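Local coordinates for GGDEF and EAL domain-containing protein (Vibrio cholerae O1 str. 2010EL-1786, PDB 6PWK) that binds the second messenger cyclic di-GMP and, as a LapD-type receptor, probably controls large adhesins in biofilm formation, at residues 204-207 against 213-216; 254-259 against 267-272; 258-263 against 299-304; 378-381 against 386-389. All blocks are in the same frame, centred on the assembly; numbering follows the deposited sequence.

Contact 1 (204-207 against 213-216). With C2E (9,9'-[(2R,3R,3aS,5S,7aR,9R,10R,10aS,12S,14aR)-3,5,10,12-tetrahydroxy-5,12-dioxidooctahydro-2H,7H-difuro[3,2-d:3',2'-j][1,3,7,9,2,8]tetraoxadiphosphacyclododecine-2,9-diyl]bis(2-amino-1,9-dihydro-6H-purin-6-one)), chain C.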
# COMPACT_ATOMS: atom_id res chain seq x y z
N TYR A 204 2.67 13.85 31.71
CA TYR A 204 3.75 12.90 31.97
C TYR A 204 3.32 11.99 33.12
O TYR A 204 3.21 12.44 34.26
CB TYR A 204 5.06 13.61 32.30
CG TYR A 204 5.52 14.61 31.26
CD1 TYR A 204 5.04 15.91 31.25
CD2 TYR A 204 6.44 14.24 30.28
CE1 TYR A 204 5.46 16.82 30.30
CE2 TYR A 204 6.87 15.15 29.33
CZ TYR A 204 6.38 16.44 29.34
OH TYR A 204 6.80 17.34 28.39
N GLN A 205 3.08 10.71 32.81
CA GLN A 205 2.69 9.72 33.81
C GLN A 205 3.87 8.80 34.07
O GLN A 205 4.39 8.16 33.15
CB GLN A 205 1.48 8.92 33.34
CG GLN A 205 0.85 8.08 34.44
CD GLN A 205 -0.34 7.27 33.95
OE1 GLN A 205 -0.29 6.63 32.91
NE2 GLN A 205 -1.43 7.31 34.72
N ALA A 206 4.29 8.73 35.33
CA ALA A 206 5.48 7.97 35.69
C ALA A 206 5.16 6.49 35.88
O ALA A 206 4.15 6.13 36.50
CB ALA A 206 6.10 8.53 36.97
N ALA A 207 6.02 5.64 35.32
CA ALA A 207 5.97 4.20 35.54
C ALA A 207 6.99 3.86 36.62
O ALA A 207 8.20 3.92 36.37
CB ALA A 207 6.24 3.44 34.25
N LYS A 213 11.46 3.58 42.26
CA LYS A 213 12.30 3.88 41.11
C LYS A 213 11.44 4.13 39.88
O LYS A 213 10.60 3.31 39.52
CB LYS A 213 13.27 2.72 40.86
CG LYS A 213 14.01 2.76 39.52
CD LYS A 213 13.39 1.79 38.52
CE LYS A 213 14.26 1.62 37.28
NZ LYS A 213 14.53 2.90 36.58
N THR A 214 11.66 5.28 39.23
CA THR A 214 10.88 5.66 38.06
C THR A 214 11.55 5.09 36.81
O THR A 214 12.67 5.47 36.46
CB THR A 214 10.75 7.19 37.97
OG1 THR A 214 10.32 7.56 36.66
CG2 THR A 214 12.07 7.87 38.31
N PHE A 215 10.86 4.14 36.16
CA PHE A 215 11.38 3.56 34.92
C PHE A 215 11.39 4.60 33.81
O PHE A 215 12.44 4.88 33.21
CB PHE A 215 10.53 2.35 34.53
CG PHE A 215 11.10 1.56 33.38
CD1 PHE A 215 12.03 0.56 33.61
CD2 PHE A 215 10.69 1.81 32.08
CE1 PHE A 215 12.55 -0.17 32.56
CE2 PHE A 215 11.21 1.08 31.03
CZ PHE A 215 12.14 0.09 31.26
N HIS A 216 10.23 5.19 33.51
CA HIS A 216 10.14 6.30 32.58
C HIS A 216 8.84 7.04 32.85
O HIS A 216 8.01 6.61 33.66
CB HIS A 216 10.24 5.84 31.12
CG HIS A 216 9.14 4.92 30.68
ND1 HIS A 216 9.35 3.87 29.81
CD2 HIS A 216 7.82 4.90 30.97
CE1 HIS A 216 8.21 3.24 29.60
NE2 HIS A 216 7.26 3.85 30.29
P1 C2E C . -2.23 4.51 25.80
O2P C2E C . -0.85 4.10 25.35
O1P C2E C . -2.82 3.27 26.41
O5' C2E C . -2.16 5.59 27.04
C5' C2E C . -2.87 5.30 28.19
C4' C2E C . -4.23 6.06 28.08
O4' C2E C . -5.00 5.75 29.08
C3' C2E C . -4.03 7.58 28.23
O3' C2E C . -5.17 8.16 27.81
C2' C2E C . -3.95 7.71 29.75
O2' C2E C . -4.17 9.12 30.16
C1' C2E C . -5.01 7.02 30.08
N9 C2E C . -5.15 6.44 31.39
C8 C2E C . -3.87 6.55 31.81
N7 C2E C . -3.83 6.02 33.07
C5 C2E C . -5.05 5.60 33.39
C6 C2E C . -5.65 4.91 34.63
O6 C2E C . -5.00 4.66 35.58
N1 C2E C . -7.04 4.58 34.65
C2 C2E C . -7.90 4.85 33.52
N2 C2E C . -9.32 4.53 33.48
N3 C2E C . -7.29 5.49 32.37
C4 C2E C . -5.85 5.85 32.34
P11 C2E C . -4.91 9.35 26.69
O21 C2E C . -4.20 10.60 27.14
O11 C2E C . -6.27 9.81 26.24
O5A C2E C . -4.20 8.50 25.46
C5A C2E C . -5.11 7.69 24.78
C4A C2E C . -4.45 7.04 23.63
O4A C2E C . -4.14 7.94 22.74
C3A C2E C . -3.00 6.32 24.12
O3A C2E C . -3.26 4.91 24.57
C2A C2E C . -2.28 6.33 23.13
O2A C2E C . -2.49 5.08 22.32
C1A C2E C . -2.73 7.65 22.29
N91 C2E C . -1.92 8.65 22.55
C81 C2E C . -1.90 9.49 23.60
N71 C2E C . -0.88 10.34 23.39
C51 C2E C . -0.29 10.01 22.24
C61 C2E C . 0.90 10.61 21.50
O61 C2E C . 1.46 11.53 21.97
N11 C2E C . 1.34 10.05 20.25
C21 C2E C . 0.66 8.93 19.69
N21 C2E C . 1.11 8.37 18.42
N31 C2E C . -0.48 8.36 20.41
C41 C2E C . -0.94 8.95 21.71

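Contact 2 (254-259 against 267-272). With MG (magnesium ion), chain E; C2E (9,9'-[(2R,3R,3aS,5S,7aR,9R,10R,10aS,12S,14aR)-3,5,10,12-tetrahydroxy-5,12-dioxidooctahydro-2H,7H-difuro[3,2-d:3',2'-j][1,3,7,9,2,8]tetraoxadiphosphacyclododecine-2,9-diyl]bis(2-amino-1,9-dihydro-6H-purin-6-one)), chain C.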
# COMPACT_ATOMS: atom_id res chain seq x y z
N GLU A 254 9.52 16.03 18.25
CA GLU A 254 10.27 17.28 18.29
C GLU A 254 10.04 18.02 19.60
O GLU A 254 10.99 18.48 20.24
CB GLU A 254 9.87 18.16 17.10
CG GLU A 254 10.47 17.71 15.77
CD GLU A 254 9.96 18.53 14.60
OE1 GLU A 254 8.93 19.22 14.76
OE2 GLU A 254 10.59 18.48 13.52
N ARG A 255 8.77 18.13 20.02
CA ARG A 255 8.46 18.85 21.26
C ARG A 255 9.06 18.15 22.47
O ARG A 255 9.55 18.81 23.40
CB ARG A 255 6.95 18.99 21.42
CG ARG A 255 6.29 19.83 20.33
CD ARG A 255 6.47 21.32 20.57
NE ARG A 255 5.44 21.86 21.44
CZ ARG A 255 5.57 22.05 22.75
NH1 ARG A 255 6.72 21.75 23.35
NH2 ARG A 255 4.57 22.55 23.46
N VAL A 256 9.05 16.82 22.49
CA VAL A 256 9.63 16.08 23.61
C VAL A 256 11.14 16.28 23.66
O VAL A 256 11.72 16.48 24.73
CB VAL A 256 9.25 14.59 23.52
CG1 VAL A 256 10.08 13.77 24.48
CG2 VAL A 256 7.77 14.41 23.80
N ILE A 257 11.80 16.23 22.50
CA ILE A 257 13.26 16.38 22.47
C ILE A 257 13.66 17.79 22.90
O ILE A 257 14.67 17.98 23.58
CB ILE A 257 13.80 16.03 21.07
CG1 ILE A 257 13.69 14.52 20.83
CG2 ILE A 257 15.25 16.49 20.91
CD1 ILE A 257 14.16 14.08 19.47
N GLN A 258 12.86 18.80 22.52
CA GLN A 258 13.11 20.16 23.01
C GLN A 258 13.13 20.20 24.53
O GLN A 258 13.99 20.86 25.13
CB GLN A 258 12.04 21.11 22.47
CG GLN A 258 12.03 21.29 20.96
CD GLN A 258 10.79 22.02 20.49
OE1 GLN A 258 10.17 22.77 21.24
NE2 GLN A 258 10.40 21.77 19.24
N GLN A 259 12.19 19.50 25.17
CA GLN A 259 12.15 19.47 26.63
C GLN A 259 13.38 18.79 27.21
O GLN A 259 13.92 19.22 28.24
CB GLN A 259 10.87 18.78 27.11
CG GLN A 259 9.63 19.66 27.04
CD GLN A 259 9.69 20.82 28.00
OE1 GLN A 259 10.37 20.76 29.03
NE2 GLN A 259 8.99 21.90 27.68
N ASP A 267 14.66 11.81 33.81
CA ASP A 267 14.28 10.43 33.57
C ASP A 267 13.91 10.21 32.11
O ASP A 267 13.58 11.15 31.39
CB ASP A 267 13.10 10.04 34.47
CG ASP A 267 13.48 10.03 35.94
OD1 ASP A 267 14.49 9.39 36.29
OD2 ASP A 267 12.76 10.65 36.75
N PRO A 268 13.96 8.96 31.64
CA PRO A 268 13.56 8.69 30.25
C PRO A 268 12.09 9.00 30.03
O PRO A 268 11.27 8.94 30.94
CB PRO A 268 13.84 7.19 30.09
CG PRO A 268 14.84 6.86 31.15
CD PRO A 268 14.50 7.76 32.30
N LEU A 269 11.77 9.35 28.79
CA LEU A 269 10.41 9.67 28.38
C LEU A 269 9.94 8.65 27.35
O LEU A 269 10.67 8.35 26.39
CB LEU A 269 10.32 11.09 27.82
CG LEU A 269 10.63 12.21 28.80
CD1 LEU A 269 10.46 13.56 28.12
CD2 LEU A 269 9.73 12.11 30.02
N ALA A 270 8.73 8.14 27.54
CA ALA A 270 8.14 7.15 26.64
C ALA A 270 7.20 7.86 25.67
O ALA A 270 6.19 8.43 26.10
CB ALA A 270 7.40 6.07 27.43
N ILE A 271 7.53 7.82 24.39
CA ILE A 271 6.75 8.47 23.34
C ILE A 271 5.94 7.40 22.61
O ILE A 271 6.51 6.43 22.10
CB ILE A 271 7.64 9.24 22.36
CG1 ILE A 271 8.52 10.24 23.11
CG2 ILE A 271 6.79 9.95 21.32
CD1 ILE A 271 9.45 11.02 22.21
N ASN A 272 4.62 7.59 22.55
CA ASN A 272 3.78 6.69 21.78
C ASN A 272 3.94 6.94 20.29
O ASN A 272 4.04 8.09 19.84
CB ASN A 272 2.31 6.86 22.18
CG ASN A 272 2.03 6.42 23.60
OD1 ASN A 272 1.94 5.22 23.89
ND2 ASN A 272 1.87 7.38 24.50
MG MG E . 1.25 3.69 25.48
P1 C2E C . -2.23 4.51 25.80
O2P C2E C . -0.85 4.10 25.35
O1P C2E C . -2.82 3.27 26.41
O5' C2E C . -2.16 5.59 27.04
C5' C2E C . -2.87 5.30 28.19
C4' C2E C . -4.23 6.06 28.08
O4' C2E C . -5.00 5.75 29.08
C3' C2E C . -4.03 7.58 28.23
O3' C2E C . -5.17 8.16 27.81
C2' C2E C . -3.95 7.71 29.75
O2' C2E C . -4.17 9.12 30.16
C1' C2E C . -5.01 7.02 30.08
N9 C2E C . -5.15 6.44 31.39
C8 C2E C . -3.87 6.55 31.81
N7 C2E C . -3.83 6.02 33.07
C5 C2E C . -5.05 5.60 33.39
C6 C2E C . -5.65 4.91 34.63
O6 C2E C . -5.00 4.66 35.58
N1 C2E C . -7.04 4.58 34.65
C2 C2E C . -7.90 4.85 33.52
N2 C2E C . -9.32 4.53 33.48
N3 C2E C . -7.29 5.49 32.37
C4 C2E C . -5.85 5.85 32.34
P11 C2E C . -4.91 9.35 26.69
O21 C2E C . -4.20 10.60 27.14
O11 C2E C . -6.27 9.81 26.24
O5A C2E C . -4.20 8.50 25.46
C5A C2E C . -5.11 7.69 24.78
C4A C2E C . -4.45 7.04 23.63
O4A C2E C . -4.14 7.94 22.74
C3A C2E C . -3.00 6.32 24.12
O3A C2E C . -3.26 4.91 24.57
C2A C2E C . -2.28 6.33 23.13
O2A C2E C . -2.49 5.08 22.32
C1A C2E C . -2.73 7.65 22.29
N91 C2E C . -1.92 8.65 22.55
C81 C2E C . -1.90 9.49 23.60
N71 C2E C . -0.88 10.34 23.39
C51 C2E C . -0.29 10.01 22.24
C61 C2E C . 0.90 10.61 21.50
O61 C2E C . 1.46 11.53 21.97
N11 C2E C . 1.34 10.05 20.25
C21 C2E C . 0.66 8.93 19.69
N21 C2E C . 1.11 8.37 18.42
N31 C2E C . -0.48 8.36 20.41
C41 C2E C . -0.94 8.95 21.71

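Contact 3 (258-263 against 299-304). With MG (magnesium ion), chain E.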
# COMPACT_ATOMS: atom_id res chain seq x y z
N GLN A 258 12.86 18.80 22.52
CA GLN A 258 13.11 20.16 23.01
C GLN A 258 13.13 20.20 24.53
O GLN A 258 13.99 20.86 25.13
CB GLN A 258 12.04 21.11 22.47
CG GLN A 258 12.03 21.29 20.96
CD GLN A 258 10.79 22.02 20.49
OE1 GLN A 258 10.17 22.77 21.24
NE2 GLN A 258 10.40 21.77 19.24
N GLN A 259 12.19 19.50 25.17
CA GLN A 259 12.15 19.47 26.63
C GLN A 259 13.38 18.79 27.21
O GLN A 259 13.92 19.22 28.24
CB GLN A 259 10.87 18.78 27.11
CG GLN A 259 9.63 19.66 27.04
CD GLN A 259 9.69 20.82 28.00
OE1 GLN A 259 10.37 20.76 29.03
NE2 GLN A 259 8.99 21.90 27.68
N LEU A 260 13.84 17.71 26.57
CA LEU A 260 15.05 17.04 27.05
C LEU A 260 16.29 17.90 26.81
O LEU A 260 17.22 17.89 27.62
CB LEU A 260 15.20 15.68 26.38
CG LEU A 260 14.16 14.63 26.77
CD1 LEU A 260 14.45 13.30 26.09
CD2 LEU A 260 14.11 14.46 28.28
N GLU A 261 16.31 18.65 25.70
CA GLU A 261 17.44 19.54 25.45
C GLU A 261 17.52 20.65 26.49
O GLU A 261 18.60 21.19 26.74
CB GLU A 261 17.32 20.15 24.04
CG GLU A 261 17.52 19.15 22.91
CD GLU A 261 18.97 18.73 22.75
OE1 GLU A 261 19.87 19.54 23.07
OE2 GLU A 261 19.21 17.59 22.29
N LYS A 262 16.39 20.99 27.12
CA LYS A 262 16.40 21.98 28.19
C LYS A 262 16.99 21.46 29.49
O LYS A 262 16.94 22.17 30.50
CB LYS A 262 14.98 22.50 28.44
CG LYS A 262 14.38 23.24 27.26
CD LYS A 262 13.28 24.21 27.67
CE LYS A 262 12.02 23.50 28.15
NZ LYS A 262 10.92 24.47 28.42
N GLY A 263 17.54 20.24 29.49
CA GLY A 263 18.16 19.68 30.68
C GLY A 263 17.23 19.54 31.87
O GLY A 263 17.71 19.40 32.99
N ASN A 299 19.62 8.61 24.86
CA ASN A 299 19.47 7.58 25.88
C ASN A 299 18.25 7.79 26.76
O ASN A 299 17.89 6.89 27.52
CB ASN A 299 20.73 7.51 26.74
CG ASN A 299 21.15 8.86 27.27
OD1 ASN A 299 21.95 9.57 26.65
ND2 ASN A 299 20.63 9.23 28.43
N LEU A 300 17.59 8.95 26.67
CA LEU A 300 16.43 9.27 27.49
C LEU A 300 15.12 9.14 26.72
O LEU A 300 14.09 9.66 27.17
CB LEU A 300 16.57 10.68 28.07
CG LEU A 300 17.76 10.95 28.98
CD1 LEU A 300 17.87 12.43 29.29
CD2 LEU A 300 17.63 10.15 30.27
N LEU A 301 15.13 8.47 25.57
CA LEU A 301 13.95 8.34 24.72
C LEU A 301 13.57 6.87 24.60
O LEU A 301 14.35 6.06 24.12
CB LEU A 301 14.20 8.93 23.33
CG LEU A 301 14.22 10.46 23.21
CD1 LEU A 301 14.62 10.87 21.80
CD2 LEU A 301 12.87 11.04 23.57
N HIS A 302 12.36 6.55 25.05
CA HIS A 302 11.76 5.23 24.86
C HIS A 302 10.60 5.38 23.88
O HIS A 302 9.70 6.19 24.10
CB HIS A 302 11.27 4.64 26.18
CG HIS A 302 12.36 4.27 27.13
ND1 HIS A 302 12.12 3.66 28.34
CD2 HIS A 302 13.71 4.41 27.04
CE1 HIS A 302 13.27 3.44 28.96
NE2 HIS A 302 14.25 3.89 28.19
N PHE A 303 10.64 4.62 22.80
CA PHE A 303 9.59 4.66 21.78
C PHE A 303 8.60 3.53 22.04
O PHE A 303 8.96 2.35 21.96
CB PHE A 303 10.18 4.57 20.38
CG PHE A 303 10.90 5.81 19.95
CD1 PHE A 303 10.21 6.89 19.45
CD2 PHE A 303 12.28 5.90 20.07
CE1 PHE A 303 10.87 8.05 19.06
CE2 PHE A 303 12.95 7.05 19.68
CZ PHE A 303 12.24 8.12 19.17
N GLU A 304 7.36 3.89 22.36
CA GLU A 304 6.33 2.91 22.69
C GLU A 304 5.62 2.50 21.41
O GLU A 304 4.91 3.31 20.79
CB GLU A 304 5.35 3.49 23.71
CG GLU A 304 4.72 2.44 24.62
CD GLU A 304 4.41 2.98 26.00
OE1 GLU A 304 3.26 3.40 26.23
OE2 GLU A 304 5.32 2.99 26.86
MG MG E . 1.25 3.69 25.48

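Contact 4 (378-381 against 386-389)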
# COMPACT_ATOMS: atom_id res chain seq x y z
N ARG A 378 6.26 -14.30 32.66
CA ARG A 378 7.50 -15.07 32.73
C ARG A 378 8.32 -14.91 31.46
O ARG A 378 9.54 -14.71 31.52
CB ARG A 378 7.19 -16.55 32.97
CG ARG A 378 7.16 -16.99 34.42
CD ARG A 378 7.40 -18.49 34.51
NE ARG A 378 7.20 -19.02 35.85
CZ ARG A 378 6.07 -19.60 36.26
NH1 ARG A 378 5.05 -19.73 35.42
NH2 ARG A 378 5.97 -20.07 37.50
N THR A 379 7.66 -14.99 30.30
CA THR A 379 8.37 -14.93 29.03
C THR A 379 9.21 -13.66 28.91
O THR A 379 10.35 -13.71 28.44
CB THR A 379 7.36 -15.00 27.88
OG1 THR A 379 6.73 -16.29 27.88
CG2 THR A 379 8.05 -14.79 26.54
N ALA A 380 8.68 -12.53 29.36
CA ALA A 380 9.43 -11.28 29.28
C ALA A 380 10.58 -11.27 30.28
O ALA A 380 11.72 -10.93 29.93
CB ALA A 380 8.50 -10.09 29.52
N HIS A 381 10.31 -11.65 31.53
CA HIS A 381 11.35 -11.61 32.55
C HIS A 381 12.44 -12.64 32.29
O HIS A 381 13.62 -12.38 32.54
CB HIS A 381 10.74 -11.83 33.94
CG HIS A 381 9.92 -10.68 34.42
ND1 HIS A 381 8.64 -10.83 34.90
CD2 HIS A 381 10.20 -9.35 34.50
CE1 HIS A 381 8.16 -9.65 35.25
NE2 HIS A 381 9.09 -8.74 35.02
N THR A 386 11.75 -5.85 31.08
CA THR A 386 10.95 -5.25 32.13
C THR A 386 9.47 -5.29 31.77
O THR A 386 9.09 -4.93 30.65
CB THR A 386 11.40 -3.81 32.37
OG1 THR A 386 12.80 -3.78 32.68
CG2 THR A 386 10.62 -3.19 33.53
N THR A 387 8.64 -5.74 32.70
CA THR A 387 7.20 -5.74 32.52
C THR A 387 6.58 -4.56 33.25
O THR A 387 6.96 -4.25 34.38
CB THR A 387 6.57 -7.04 33.02
OG1 THR A 387 6.78 -7.16 34.43
CG2 THR A 387 7.19 -8.24 32.32
N ILE A 388 5.62 -3.91 32.59
CA ILE A 388 4.96 -2.73 33.13
C ILE A 388 3.46 -2.95 33.07
O ILE A 388 2.90 -3.19 31.99
CB ILE A 388 5.34 -1.45 32.36
CG1 ILE A 388 6.86 -1.26 32.35
CG2 ILE A 388 4.64 -0.24 32.95
CD1 ILE A 388 7.32 -0.04 31.60
N ALA A 389 2.80 -2.89 34.23
CA ALA A 389 1.35 -2.92 34.27
C ALA A 389 0.80 -1.55 33.90
O ALA A 389 1.39 -0.51 34.21
CB ALA A 389 0.85 -3.33 35.65

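Contact 1 (204-207 against 213-216)
A207 is held to the neighbouring strand by two backbone bonds, through its own N and its own O. Its N donates to the O of H216 at 2.8 Å, almost straight at 178°, while its O takes the N-H of F215, with an N to O distance of 2.7 Å and a more bent 146°. The A206 CA lies 3.5 Å from the same H216 O and adds a CA-H...O contact there. Beside these bonds the A207 methyl meets the imidazole of H216, with A207 CB 3.9 Å from H216 CD2. The ring gets there because chi1 of H216, at 62°, places CG between the backbone N and the carbonyl carbon. Further out, H302 and K355 hydrogen-bond to the two ring nitrogens of H216, and Y353 packs edge-to-face with it, fixing the ring's rotation. On the 204-207 side, the extended chain of Q205 carries NE2 to 3.2 Å from N7 of a guanine of cyclic di-GMP; Q410 bonds its OE1 and orients the amide. The two segments belong to the beta hairpin of strands 200-209 and 214-225, whose first strand runs antiparallel to its neighbours, as in the modified TIM barrel of EAL domains.

Contact 2 (254-259 against 267-272)
V256 points from helix 245-261 toward the strand and meets two side chains there, I271 head-on and L269 in passing. Against I271 the approach is tip to tip: V256 CG1 and I271 CD1 are 3.6 Å apart, and the same I271 methyl lies 3.8 Å from V256 CB, so it sits close to the branch point of the valine. L269 instead slides past V256 in the opposite direction, bringing its CD1 to 3.7 Å from V256 CG1. One valine methyl thus serves both partners. It is aimed there by a chi1 of 168°, which sets CG1 anti to the backbone N. I271 meets it with a fully extended chain (chi2 179°) that leaves CD1 foremost. This is the layer between an outer helix and the parallel strands of the EAL domain's TIM-like barrel: strand 269-272 lies between strands 214-225 and 301-305. Next to the pair, L301 also packs on I271, and Y204 covers part of L269. A270 turns away from the helix, its methyl packed on H216 and E304. At the end of the strand lies N272, whose CB is 3.6 Å from N31 of a cyclic di-GMP guanine. N272 belongs to the magnesium site along with E218, E304 and D334, and the ligand's own O2P coordinates the metal at 2.1 Å.

Contact 3 (258-263 against 299-304)
L260 meets L300 and L301 where the last turn of helix 245-261 covers the start of strand 301-305, on the helical outer layer of the EAL barrel. Its CD1 does the touching. Chi1 of -68° swings CG beside the backbone N, and chi2 of -177° carries CD1 outward in line with the chain, so that this methyl reaches L300, just ahead of the strand, and L301, its first residue. It comes within 3.7 Å of L301 CD2 and 3.9 Å of L300 CB, and also rests against the L300 carbonyl, with L260 CD1 3.8 Å from L300 O. The chains of L260 and L301 pass at a slant. L301 offers CD2 because its CD1 continues the extended line of the side chain, leaving the other branch to face the helix; V256 and I257 pack on the same leucine. Behind L260 the helix ends: the O of L260 accepts the N-H of G263, which has a positive phi of 60°. At the far end of the strand, E304 has a different shape, bent at chi2. Its OE2 is held by a salt bridge to K355 and a hydrogen bond with the hydroxyl of Y353, while E304 OE1 binds the magnesium ion at 2.2 Å.

Contact 4 (378-381 against 386-389)
A380 and H381, near the end of helix 367-382, face the start of strand 386-389 with the backbones close together, the CA of A380 being 6.8 Å from the CA of T387. T387 points at the helix and is gripped there by two neighbours. Its CG2 touches the methyl of A380, with A380 CB 3.6 Å away, and the same T387 CG2 sits over one face of the H381 imidazole, 3.6 Å from the ring centroid and 25° off the ring normal, a CH-pi contact offset toward the rim. The two side chains cross at about a right angle, the imidazole reaching over from the following helix position. Chi1 of T387, at 63°, sets CG2 anti to the carbonyl carbon, beside the backbone N. This helix and strand are the second half of a beta-alpha-beta unit that begins with strand 353-356, and V354 of that first strand packs on both A380 and T387 from the neighbouring position in the parallel sheet. The hydroxyl of T387 has a weak hydrogen bond from the backbone N of E407. On the strand, T386 and I388 point away from the helix, and both pack on F215 and V408.

All four contacts belong to one EAL barrel. Contacts 2, 3 and 4 are buried and pack a helix on a strand; contact 1, strand on strand, is partly exposed and relies on backbone bonds. Contacts 2 and 3 share helix 245-261 and neighbouring parallel strands, joined by backbone pairing of I271 with H302 and E304, and their chemistry is mostly aliphatic at the helix but polar at the strand ends, where N272 and E304 share the magnesium. Contact 4 uses another helix and has an imidazole in its packing. H216 and F215 tie contact 1 to contact 3 through H302 and to contact 4 through T386 and I388. Contacts 1 and 2 both reach cyclic di-GMP.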